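Local coordinates for betaine aldehyde dehydrogenase (Staphylococcus aureus subsp. aureus COL, PDB 4QTO), which probably catalyses the NAD-dependent oxidation of betaine aldehyde to glycine betaine, at residues Q33-G39 with G228-L234; N286-A292 with A445-D450; S317-N323 with V420-E426. One frame throughout, in Å; residues are numbered along the deposited sequence.

Contact 1. Residues Q33-G39 with G228-L234; sequences QRQYIDG and GTINLIL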
loop_
_atom_site.group_PDB
_atom_site.type_symbol
_atom_site.label_atom_id
_atom_site.label_comp_id
_atom_site.label_asym_id
_atom_site.label_seq_id
_atom_site.Cartn_x
_atom_site.Cartn_y
_atom_site.Cartn_z
ATOM N N GLN A 33 -41.365 9.820 12.645
ATOM C CA GLN A 33 -41.796 10.750 11.611
ATOM C C GLN A 33 -40.915 11.989 11.596
ATOM O O GLN A 33 -41.159 12.911 10.818
ATOM C CB GLN A 33 -43.225 11.191 11.896
ATOM C CG GLN A 33 -44.259 10.079 11.789
ATOM C CD GLN A 33 -45.655 10.579 12.124
ATOM O OE1 GLN A 33 -46.575 10.599 11.267
ATOM N NE2 GLN A 33 -45.813 11.068 13.346
ATOM N N ARG A 34 -39.905 12.003 12.457
ATOM C CA ARG A 34 -39.088 13.180 12.695
ATOM C C ARG A 34 -37.656 13.153 12.227
ATOM O O ARG A 34 -37.139 12.144 11.793
ATOM C CB ARG A 34 -39.077 13.411 14.225
ATOM C CG ARG A 34 -40.442 13.780 14.808
ATOM C CD ARG A 34 -40.292 14.062 16.277
ATOM N NE ARG A 34 -41.515 14.605 16.829
ATOM C CZ ARG A 34 -41.576 15.241 18.001
ATOM N NH1 ARG A 34 -42.735 15.729 18.428
ATOM N NH2 ARG A 34 -40.490 15.416 18.742
ATOM N N GLN A 35 -37.069 14.345 12.246
ATOM C CA GLN A 35 -35.653 14.527 11.945
ATOM C C GLN A 35 -34.883 14.099 13.195
ATOM O O GLN A 35 -35.467 13.971 14.288
ATOM C CB GLN A 35 -35.383 16.009 11.675
ATOM C CG GLN A 35 -36.201 16.548 10.527
ATOM C CD GLN A 35 -35.872 17.978 10.181
ATOM O OE1 GLN A 35 -35.215 18.224 9.168
ATOM N NE2 GLN A 35 -36.299 18.919 11.020
ATOM N N TYR A 36 -33.568 13.913 13.063
ATOM C CA TYR A 36 -32.718 13.549 14.189
ATOM C C TYR A 36 -31.568 14.530 14.250
ATOM O O TYR A 36 -30.702 14.515 13.382
ATOM C CB TYR A 36 -32.205 12.110 14.079
ATOM C CG TYR A 36 -31.491 11.606 15.314
ATOM C CD1 TYR A 36 -32.190 11.301 16.463
ATOM C CD2 TYR A 36 -30.125 11.425 15.320
ATOM C CE1 TYR A 36 -31.542 10.797 17.581
ATOM C CE2 TYR A 36 -29.474 10.921 16.437
ATOM C CZ TYR A 36 -30.215 10.620 17.562
ATOM O OH TYR A 36 -29.635 10.092 18.725
ATOM N N ILE A 37 -31.604 15.442 15.213
ATOM C CA ILE A 37 -30.631 16.493 15.298
ATOM C C ILE A 37 -30.037 16.566 16.696
ATOM O O ILE A 37 -30.767 16.697 17.708
ATOM C CB ILE A 37 -31.261 17.866 14.911
ATOM C CG1 ILE A 37 -31.919 17.791 13.529
ATOM C CG2 ILE A 37 -30.199 18.956 14.974
ATOM C CD1 ILE A 37 -32.587 19.076 13.059
ATOM N N ASP A 38 -28.729 16.448 16.780
ATOM C CA ASP A 38 -28.026 16.582 18.027
ATOM C C ASP A 38 -28.588 15.661 19.116
ATOM O O ASP A 38 -28.888 16.097 20.258
ATOM C CB ASP A 38 -28.038 18.056 18.474
ATOM C CG ASP A 38 -26.858 18.411 19.369
ATOM O OD1 ASP A 38 -25.912 17.616 19.507
ATOM O OD2 ASP A 38 -26.857 19.542 19.889
ATOM N N GLY A 39 -28.736 14.400 18.749
ATOM C CA GLY A 39 -29.192 13.358 19.670
ATOM C C GLY A 39 -30.676 13.326 20.008
ATOM O O GLY A 39 -31.064 12.584 20.935
ATOM N N GLY A 228 -24.531 14.561 18.326
ATOM C CA GLY A 228 -24.096 15.384 17.219
ATOM C C GLY A 228 -23.288 14.660 16.154
ATOM O O GLY A 228 -23.086 15.186 15.068
ATOM N N THR A 229 -22.819 13.436 16.448
ATOM C CA THR A 229 -22.019 12.677 15.471
ATOM C C THR A 229 -22.822 12.297 14.222
ATOM O O THR A 229 -22.283 12.285 13.109
ATOM C CB THR A 229 -21.479 11.371 16.104
ATOM O OG1 THR A 229 -20.657 11.718 17.218
ATOM C CG2 THR A 229 -20.608 10.584 15.128
ATOM N N ILE A 230 -24.096 11.963 14.429
ATOM C CA ILE A 230 -24.999 11.628 13.331
ATOM C C ILE A 230 -26.227 12.527 13.402
ATOM O O ILE A 230 -26.756 12.811 14.485
ATOM C CB ILE A 230 -25.400 10.137 13.301
ATOM C CG1 ILE A 230 -26.167 9.712 14.558
ATOM C CG2 ILE A 230 -24.164 9.285 13.096
ATOM C CD1 ILE A 230 -26.673 8.281 14.514
ATOM N N ASN A 231 -26.673 13.020 12.251
ATOM C CA ASN A 231 -27.845 13.859 12.178
ATOM C C ASN A 231 -28.574 13.569 10.860
ATOM O O ASN A 231 -27.929 13.311 9.815
ATOM C CB ASN A 231 -27.494 15.348 12.203
ATOM C CG ASN A 231 -26.581 15.736 13.355
ATOM O OD1 ASN A 231 -27.044 16.174 14.418
ATOM N ND2 ASN A 231 -25.289 15.547 13.164
ATOM N N LEU A 232 -29.891 13.615 10.923
ATOM C CA LEU A 232 -30.779 13.362 9.804
ATOM C C LEU A 232 -31.706 14.551 9.605
ATOM O O LEU A 232 -32.487 14.908 10.505
ATOM C CB LEU A 232 -31.620 12.094 10.095
ATOM C CG LEU A 232 -32.758 11.748 9.124
ATOM C CD1 LEU A 232 -32.236 11.465 7.739
ATOM C CD2 LEU A 232 -33.595 10.561 9.624
ATOM N N ILE A 233 -31.629 15.153 8.429
ATOM C CA ILE A 233 -32.523 16.226 8.020
ATOM C C ILE A 233 -33.475 15.637 6.998
ATOM O O ILE A 233 -33.062 14.829 6.151
ATOM C CB ILE A 233 -31.715 17.368 7.387
ATOM C CG1 ILE A 233 -30.853 18.052 8.446
ATOM C CG2 ILE A 233 -32.627 18.390 6.709
ATOM C CD1 ILE A 233 -31.587 18.716 9.570
ATOM N N LEU A 234 -34.733 16.053 7.037
ATOM C CA LEU A 234 -35.715 15.566 6.107
ATOM C C LEU A 234 -36.285 16.765 5.370
ATOM O O LEU A 234 -36.697 17.738 6.004
ATOM C CB LEU A 234 -36.843 14.839 6.818
ATOM C CG LEU A 234 -36.475 13.585 7.623
ATOM C CD1 LEU A 234 -37.659 13.057 8.413
ATOM C CD2 LEU A 234 -35.917 12.487 6.742
HETATM O O HOH W 1 -26.673 13.099 17.225
#

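Contact 2. Residues N286-A292 with A445-D450; sequences NIIFDDA and AVFSKD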
loop_
_atom_site.group_PDB
_atom_site.type_symbol
_atom_site.label_atom_id
_atom_site.label_comp_id
_atom_site.label_asym_id
_atom_site.label_seq_id
_atom_site.Cartn_x
_atom_site.Cartn_y
_atom_site.Cartn_z
ATOM N N ASN A 286 -23.676 -1.187 -23.215
ATOM C CA ASN A 286 -23.702 -2.653 -23.102
ATOM C C ASN A 286 -23.278 -3.112 -24.493
ATOM O O ASN A 286 -24.069 -3.047 -25.451
ATOM C CB ASN A 286 -25.087 -3.109 -22.717
ATOM C CG ASN A 286 -25.150 -4.587 -22.455
ATOM O OD1 ASN A 286 -24.175 -5.306 -22.716
ATOM N ND2 ASN A 286 -26.277 -5.055 -21.944
ATOM N N ILE A 287 -22.017 -3.502 -24.643
ATOM C CA ILE A 287 -21.426 -3.808 -25.930
ATOM C C ILE A 287 -21.469 -5.322 -26.185
ATOM O O ILE A 287 -20.860 -6.100 -25.446
ATOM C CB ILE A 287 -19.964 -3.326 -25.964
ATOM C CG1 ILE A 287 -19.895 -1.819 -25.700
ATOM C CG2 ILE A 287 -19.299 -3.667 -27.274
ATOM C CD1 ILE A 287 -18.499 -1.294 -25.479
ATOM N N ILE A 288 -22.146 -5.704 -27.255
ATOM C CA ILE A 288 -22.358 -7.112 -27.581
ATOM C C ILE A 288 -21.744 -7.457 -28.929
ATOM O O ILE A 288 -22.185 -6.976 -29.977
ATOM C CB ILE A 288 -23.856 -7.409 -27.558
ATOM C CG1 ILE A 288 -24.491 -7.007 -26.210
ATOM C CG2 ILE A 288 -24.121 -8.867 -27.902
ATOM C CD1 ILE A 288 -25.995 -7.049 -26.229
ATOM N N PHE A 289 -20.696 -8.262 -28.899
ATOM C CA PHE A 289 -20.030 -8.723 -30.120
ATOM C C PHE A 289 -20.712 -9.931 -30.724
ATOM O O PHE A 289 -21.461 -10.652 -30.040
ATOM C CB PHE A 289 -18.579 -9.051 -29.821
ATOM C CG PHE A 289 -17.700 -7.838 -29.682
ATOM C CD1 PHE A 289 -17.112 -7.283 -30.809
ATOM C CD2 PHE A 289 -17.489 -7.237 -28.464
ATOM C CE1 PHE A 289 -16.321 -6.162 -30.715
ATOM C CE2 PHE A 289 -16.681 -6.114 -28.352
ATOM C CZ PHE A 289 -16.088 -5.573 -29.499
ATOM N N ASP A 290 -20.425 -10.192 -32.008
ATOM C CA ASP A 290 -21.037 -11.329 -32.695
ATOM C C ASP A 290 -20.564 -12.681 -32.167
ATOM O O ASP A 290 -21.168 -13.693 -32.485
ATOM C CB ASP A 290 -21.017 -11.189 -34.229
ATOM C CG ASP A 290 -19.672 -11.248 -34.850
ATOM O OD1 ASP A 290 -18.716 -11.781 -34.229
ATOM O OD2 ASP A 290 -19.576 -10.783 -36.030
ATOM N N ASP A 291 -19.519 -12.688 -31.329
ATOM C CA ASP A 291 -19.056 -13.890 -30.690
ATOM C C ASP A 291 -19.372 -13.969 -29.195
ATOM O O ASP A 291 -18.773 -14.766 -28.469
ATOM C CB ASP A 291 -17.572 -14.151 -30.962
ATOM C CG ASP A 291 -16.663 -13.075 -30.420
ATOM O OD1 ASP A 291 -17.156 -12.064 -29.881
ATOM O OD2 ASP A 291 -15.414 -13.257 -30.535
ATOM N N ALA A 292 -20.308 -13.146 -28.751
ATOM C CA ALA A 292 -20.854 -13.277 -27.431
ATOM C C ALA A 292 -21.681 -14.557 -27.344
ATOM O O ALA A 292 -22.170 -15.079 -28.375
ATOM C CB ALA A 292 -21.771 -12.129 -27.147
ATOM N N ALA A 445 -20.478 -2.672 -20.049
ATOM C CA ALA A 445 -20.140 -4.087 -20.199
ATOM C C ALA A 445 -19.679 -4.412 -21.605
ATOM O O ALA A 445 -20.036 -3.730 -22.584
ATOM C CB ALA A 445 -21.355 -4.940 -19.916
ATOM N N VAL A 446 -18.909 -5.495 -21.689
ATOM C CA VAL A 446 -18.490 -6.060 -22.952
ATOM C C VAL A 446 -18.794 -7.543 -22.921
ATOM O O VAL A 446 -18.362 -8.258 -22.000
ATOM C CB VAL A 446 -16.968 -5.900 -23.218
ATOM C CG1 VAL A 446 -16.687 -6.399 -24.637
ATOM C CG2 VAL A 446 -16.533 -4.463 -23.023
ATOM N N PHE A 447 -19.570 -8.016 -23.904
ATOM C CA PHE A 447 -19.928 -9.434 -24.046
ATOM C C PHE A 447 -19.215 -10.018 -25.266
ATOM O O PHE A 447 -19.423 -9.548 -26.421
ATOM C CB PHE A 447 -21.442 -9.624 -24.162
ATOM C CG PHE A 447 -22.149 -9.476 -22.863
ATOM C CD1 PHE A 447 -22.489 -8.228 -22.368
ATOM C CD2 PHE A 447 -22.411 -10.585 -22.077
ATOM C CE1 PHE A 447 -23.091 -8.093 -21.119
ATOM C CE2 PHE A 447 -22.993 -10.450 -20.822
ATOM C CZ PHE A 447 -23.336 -9.216 -20.336
ATOM N N SER A 448 -18.386 -11.022 -25.012
ATOM C CA SER A 448 -17.688 -11.759 -26.047
ATOM C C SER A 448 -17.055 -13.003 -25.453
ATOM O O SER A 448 -16.534 -12.912 -24.346
ATOM C CB SER A 448 -16.537 -10.917 -26.615
ATOM O OG SER A 448 -15.786 -11.667 -27.574
ATOM N N LYS A 449 -17.082 -14.128 -26.165
ATOM C CA LYS A 449 -16.400 -15.321 -25.684
ATOM C C LYS A 449 -14.891 -15.168 -25.853
ATOM O O LYS A 449 -14.142 -15.950 -25.273
ATOM C CB LYS A 449 -16.896 -16.582 -26.401
ATOM C CG LYS A 449 -18.304 -16.943 -25.994
ATOM C CD LYS A 449 -18.952 -18.119 -26.714
ATOM C CE LYS A 449 -19.391 -17.763 -28.133
ATOM N NZ LYS A 449 -20.217 -18.838 -28.761
ATOM N N ASP A 450 -14.456 -14.188 -26.658
ATOM C CA ASP A 450 -13.051 -13.902 -26.873
ATOM C C ASP A 450 -12.635 -12.972 -25.723
ATOM O O ASP A 450 -12.764 -11.755 -25.806
ATOM C CB ASP A 450 -12.855 -13.222 -28.237
ATOM C CG ASP A 450 -11.390 -12.900 -28.579
ATOM O OD1 ASP A 450 -10.506 -12.904 -27.684
ATOM O OD2 ASP A 450 -11.170 -12.581 -29.766
HETATM O O HOH W 2 -12.853 -12.162 -31.585
#

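Contact 3. Residues S317-N323 with V420-E426; sequences SRILVQN and VTVEGFE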
loop_
_atom_site.group_PDB
_atom_site.type_symbol
_atom_site.label_atom_id
_atom_site.label_comp_id
_atom_site.label_asym_id
_atom_site.label_seq_id
_atom_site.Cartn_x
_atom_site.Cartn_y
_atom_site.Cartn_z
ATOM N N SER A 317 -28.551 1.364 -20.508
ATOM C CA SER A 317 -29.514 1.942 -21.418
ATOM C C SER A 317 -29.044 2.072 -22.857
ATOM O O SER A 317 -29.886 2.284 -23.741
ATOM C CB SER A 317 -29.904 3.341 -20.946
ATOM O OG SER A 317 -28.823 4.235 -21.049
ATOM N N ARG A 318 -27.734 1.975 -23.100
ATOM C CA ARG A 318 -27.189 2.170 -24.425
ATOM C C ARG A 318 -26.605 0.867 -24.955
ATOM O O ARG A 318 -25.442 0.546 -24.703
ATOM C CB ARG A 318 -26.151 3.274 -24.447
ATOM C CG ARG A 318 -25.693 3.627 -25.839
ATOM C CD ARG A 318 -24.634 4.704 -25.854
ATOM N NE ARG A 318 -24.350 5.083 -27.231
ATOM C CZ ARG A 318 -23.558 6.096 -27.562
ATOM N NH1 ARG A 318 -22.950 6.794 -26.617
ATOM N NH2 ARG A 318 -23.375 6.416 -28.839
ATOM N N ILE A 319 -27.416 0.127 -25.703
ATOM C CA ILE A 319 -26.938 -1.158 -26.224
ATOM C C ILE A 319 -26.226 -0.902 -27.544
ATOM O O ILE A 319 -26.740 -0.197 -28.432
ATOM C CB ILE A 319 -28.055 -2.175 -26.401
ATOM C CG1 ILE A 319 -28.715 -2.491 -25.046
ATOM C CG2 ILE A 319 -27.509 -3.432 -27.084
ATOM C CD1 ILE A 319 -30.021 -3.212 -25.119
ATOM N N LEU A 320 -25.018 -1.433 -27.663
ATOM C CA LEU A 320 -24.187 -1.339 -28.864
ATOM C C LEU A 320 -23.972 -2.774 -29.307
ATOM O O LEU A 320 -23.335 -3.555 -28.605
ATOM C CB LEU A 320 -22.863 -0.659 -28.585
ATOM C CG LEU A 320 -22.941 0.803 -28.234
ATOM C CD1 LEU A 320 -21.696 1.364 -27.604
ATOM C CD2 LEU A 320 -23.252 1.560 -29.491
ATOM N N VAL A 321 -24.538 -3.148 -30.460
ATOM C CA VAL A 321 -24.504 -4.550 -30.911
ATOM C C VAL A 321 -23.850 -4.637 -32.286
ATOM O O VAL A 321 -24.057 -3.784 -33.174
ATOM C CB VAL A 321 -25.923 -5.182 -30.906
ATOM C CG1 VAL A 321 -26.869 -4.446 -31.828
ATOM C CG2 VAL A 321 -25.858 -6.661 -31.270
ATOM N N GLN A 322 -23.022 -5.639 -32.477
ATOM C CA GLN A 322 -22.310 -5.763 -33.734
ATOM C C GLN A 322 -23.299 -5.886 -34.908
ATOM O O GLN A 322 -24.265 -6.626 -34.804
ATOM C CB GLN A 322 -21.273 -6.905 -33.659
ATOM C CG GLN A 322 -20.260 -6.820 -34.768
ATOM C CD GLN A 322 -18.950 -7.502 -34.409
ATOM O OE1 GLN A 322 -18.875 -8.407 -33.567
ATOM N NE2 GLN A 322 -17.871 -7.008 -35.002
ATOM N N ASN A 323 -23.028 -5.150 -36.000
ATOM C CA ASN A 323 -23.941 -5.120 -37.130
ATOM C C ASN A 323 -24.352 -6.483 -37.627
ATOM O O ASN A 323 -25.521 -6.692 -38.024
ATOM C CB ASN A 323 -23.360 -4.303 -38.292
ATOM C CG ASN A 323 -23.372 -2.810 -38.019
ATOM O OD1 ASN A 323 -24.280 -2.289 -37.352
ATOM N ND2 ASN A 323 -22.384 -2.106 -38.556
ATOM N N VAL A 420 -34.279 1.286 -23.339
ATOM C CA VAL A 420 -32.949 1.089 -23.925
ATOM C C VAL A 420 -32.976 1.529 -25.378
ATOM O O VAL A 420 -34.018 1.494 -26.028
ATOM C CB VAL A 420 -32.463 -0.378 -23.863
ATOM C CG1 VAL A 420 -32.523 -0.898 -22.429
ATOM C CG2 VAL A 420 -33.265 -1.297 -24.766
ATOM N N THR A 421 -31.822 1.986 -25.871
ATOM C CA THR A 421 -31.626 2.282 -27.292
ATOM C C THR A 421 -30.695 1.198 -27.828
ATOM O O THR A 421 -29.912 0.619 -27.056
ATOM C CB THR A 421 -30.963 3.660 -27.554
ATOM O OG1 THR A 421 -29.744 3.782 -26.794
ATOM C CG2 THR A 421 -31.894 4.780 -27.182
ATOM N N VAL A 422 -30.762 0.939 -29.120
ATOM C CA VAL A 422 -29.915 -0.041 -29.771
ATOM C C VAL A 422 -29.229 0.612 -30.970
ATOM O O VAL A 422 -29.914 1.120 -31.878
ATOM C CB VAL A 422 -30.705 -1.292 -30.250
ATOM C CG1 VAL A 422 -29.750 -2.341 -30.808
ATOM C CG2 VAL A 422 -31.501 -1.914 -29.091
ATOM N N GLU A 423 -27.903 0.556 -30.996
ATOM C CA GLU A 423 -27.095 1.070 -32.094
ATOM C C GLU A 423 -26.225 -0.055 -32.579
ATOM O O GLU A 423 -25.784 -0.888 -31.769
ATOM C CB GLU A 423 -26.136 2.173 -31.634
ATOM C CG GLU A 423 -26.775 3.517 -31.329
ATOM C CD GLU A 423 -25.862 4.348 -30.443
ATOM O OE1 GLU A 423 -25.051 5.138 -30.959
ATOM O OE2 GLU A 423 -25.870 4.078 -29.222
ATOM N N GLY A 424 -25.921 -0.053 -33.866
ATOM C CA GLY A 424 -25.018 -1.057 -34.399
ATOM C C GLY A 424 -23.592 -0.536 -34.515
ATOM O O GLY A 424 -23.366 0.688 -34.599
ATOM N N PHE A 425 -22.623 -1.450 -34.518
ATOM C CA PHE A 425 -21.222 -1.094 -34.769
ATOM C C PHE A 425 -20.601 -2.153 -35.676
ATOM O O PHE A 425 -20.985 -3.327 -35.635
ATOM C CB PHE A 425 -20.401 -0.927 -33.510
ATOM C CG PHE A 425 -20.204 -2.187 -32.714
ATOM C CD1 PHE A 425 -19.166 -3.062 -33.036
ATOM C CD2 PHE A 425 -21.032 -2.500 -31.649
ATOM C CE1 PHE A 425 -18.969 -4.220 -32.300
ATOM C CE2 PHE A 425 -20.828 -3.642 -30.903
ATOM C CZ PHE A 425 -19.795 -4.502 -31.231
ATOM N N GLU A 426 -19.622 -1.761 -36.479
ATOM C CA GLU A 426 -19.026 -2.697 -37.421
ATOM C C GLU A 426 -17.825 -3.432 -36.834
ATOM O O GLU A 426 -17.692 -4.651 -36.978
ATOM C CB GLU A 426 -18.616 -1.953 -38.691
ATOM C CG GLU A 426 -18.128 -2.828 -39.814
ATOM C CD GLU A 426 -19.200 -3.783 -40.353
ATOM O OE1 GLU A 426 -20.420 -3.474 -40.284
ATOM O OE2 GLU A 426 -18.785 -4.831 -40.875
HETATM O O HOH W 3 -29.867 5.116 -24.428
HETATM O O HOH W 4 -27.844 2.507 -28.171
#

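Contact 1. Residues Q33-G39 with G228-L234
Tyr36 and Leu232 form a hydrogen-bonded antiparallel pair, a single bridge by which the short strand 35-37 joins strand 230-232 of the mixed sheet of the Rossmann-type domain. Strand 230-232 pairs in parallel with strand 200-204 in that sheet, and strand 35-37 turns back on strand 40-42 in a small antiparallel sheet of its own. The evidence for a local bridge is geometric: the short axes approach to 4.6 Å with directions 148° apart, antiparallel but some 30° from straight, and two backbone bonds join the strands, Tyr36 N to Leu232 O (2.9 Å) and Leu232 N to Tyr36 O (2.7 Å).

Side-chain amides extend the pairing at both ends. Gln35 OE1 receives Leu234 N at 3.1 Å, in the carbonyl plane on a lone pair; the extended chain beyond CG (chi2 -176°) carries the amide to that nitrogen, while NE2 is bonded to Asp71. At the other end Asn231 OD1 accepts from Asp38 N, and ND2 donates to Gly228 O and Leu201 O, so contacts through both ends of the amide fix its rotation.

Apolar contacts are spread along the bridge. Ile37 CD1 meets Ile233 CD1 at 3.6 Å, and CE2 of the Tyr36 ring approaches Ile230 CG1 at 4.0 Å, the two side chains crossing at a slant, with the phenol oxygen bonded to Glu221 of helix 211-223. Leu234 CD1 lies against Arg34 O, a buried carbonyl with no polar partner.

One water closes the turn end: it accepts from Gly228 N (2.8 Å) and, weakly, from Gly39 N, and donates to Ile230 O.

Contact 2. Residues N286-A292 with A445-D450
Ser448 OG donates to Asp291 OD1 over a distance of 2.7 Å, arriving from above the carboxylate plane, 44° out of it. The same hydroxyl accepts from Asp450 N, which makes an ST turn just past the strand, so one hydroxyl links its own chain to the other segment. Asp291 has CG between its backbone N and carbonyl carbon (chi1 63°), and this swings the carboxylate across to the serine. Its OD2 is in a salt bridge with Lys453 of helix 451-460. A water donating to both Asp291 OD2 and Asp450 OD2 bridges these two carboxylates; Lys453 probably eases their repulsion. Asp450 itself is the N-cap of that helix, with OD1 on Lys453 N.

Before the turn the segments run as neighbouring parallel strands, 285-288 and 443-447, in the seven-stranded mixed sheet, with axes 14° apart. Ile287 makes both its backbone bonds to the same strand, N to Ala445 O (2.9 Å) and O from Phe447 N (2.8 Å), and Phe289 N continues to Phe447 O. A type I turn from Phe289 to Ala292 then brings Asp291 O to Lys449 N at 2.9 Å.

Side chains follow the alternation of the strands. On the face of Asn286, Ile288 and Phe447, Asn286 OD1 sits obliquely to the Phe447 ring, 3.4 Å from CE1. Phe289, just past its strand, turns the edge of its ring to Val446 CG1, 3.7 Å from CE2.

Contact 3. Residues S317-N323 with V420-E426
Arg318 grips Glu423 side-on across two neighbouring parallel strands, 318-322 and 419-425, at the middle of the seven-stranded mixed sheet. Bridges run in register from Arg318 with Thr421 to Gln322 with Phe425, and Ile319 bonds through N to Thr421 O and through O from Glu423 N. Arg318 NE reaches Glu423 OE2 at 2.7 Å and NH2 reaches OE1 at 3.0 Å; both oxygens use their syn lone pairs, and the guanidinium and carboxylate planes are only 8° apart. The arginine chain, with CG anti to the backbone N (chi1 -173°) and extended to NE, passes Thr421 to the glutamate. Arg318 NH1 and NH2 also hold Asp437 O and Thr406 OG1, keeping the guanidinium flat. A water donating to Glu423 OE2 and Ile319 O accepts from Thr421 OG1.

Leu320 lies alongside Glu423, with CD2 3.6 Å from Glu423 CB. On the same face the Phe425 CG falls between backbone N and carbonyl carbon (chi1 66°), and this puts Gln322 CA over the ring face, 3.8 Å from the centroid, a CH-pi contact. The ring edge meets Leu320 O. On the opposite sheet face Val321 CG1 touches Val422 CG1 at 3.7 Å.

Gln322 OE1 accepts from Asp290 N while its NE2 donates to Glu426 O. At the strand ends Asn323 ND2 donates to Glu426 OE1 at 3.0 Å, in the amide plane and on the anti side of the carboxylate.

Contact 1 comes first along the chain and lies on the opposite side of the chain's centre from the other two, its centre about 47 Å from that of contact 2 and 46 Å from that of contact 3. It belongs to the Rossmann-type part of the molecule. Contacts 2 and 3 share the seven-stranded sheet, with centres about 11 Å apart: strands 285-288 and 318-322 are neighbours, linked by Ile288 N to Leu320 O, and the Phe289 and Phe425 rings meet edge-to-face. In sequence, both segments of contact 3 fall between those of contact 2, so the sheet order, 419-425, 318-322, 285-288, 443-447, interleaves distant chain parts into what is probably the catalytic domain.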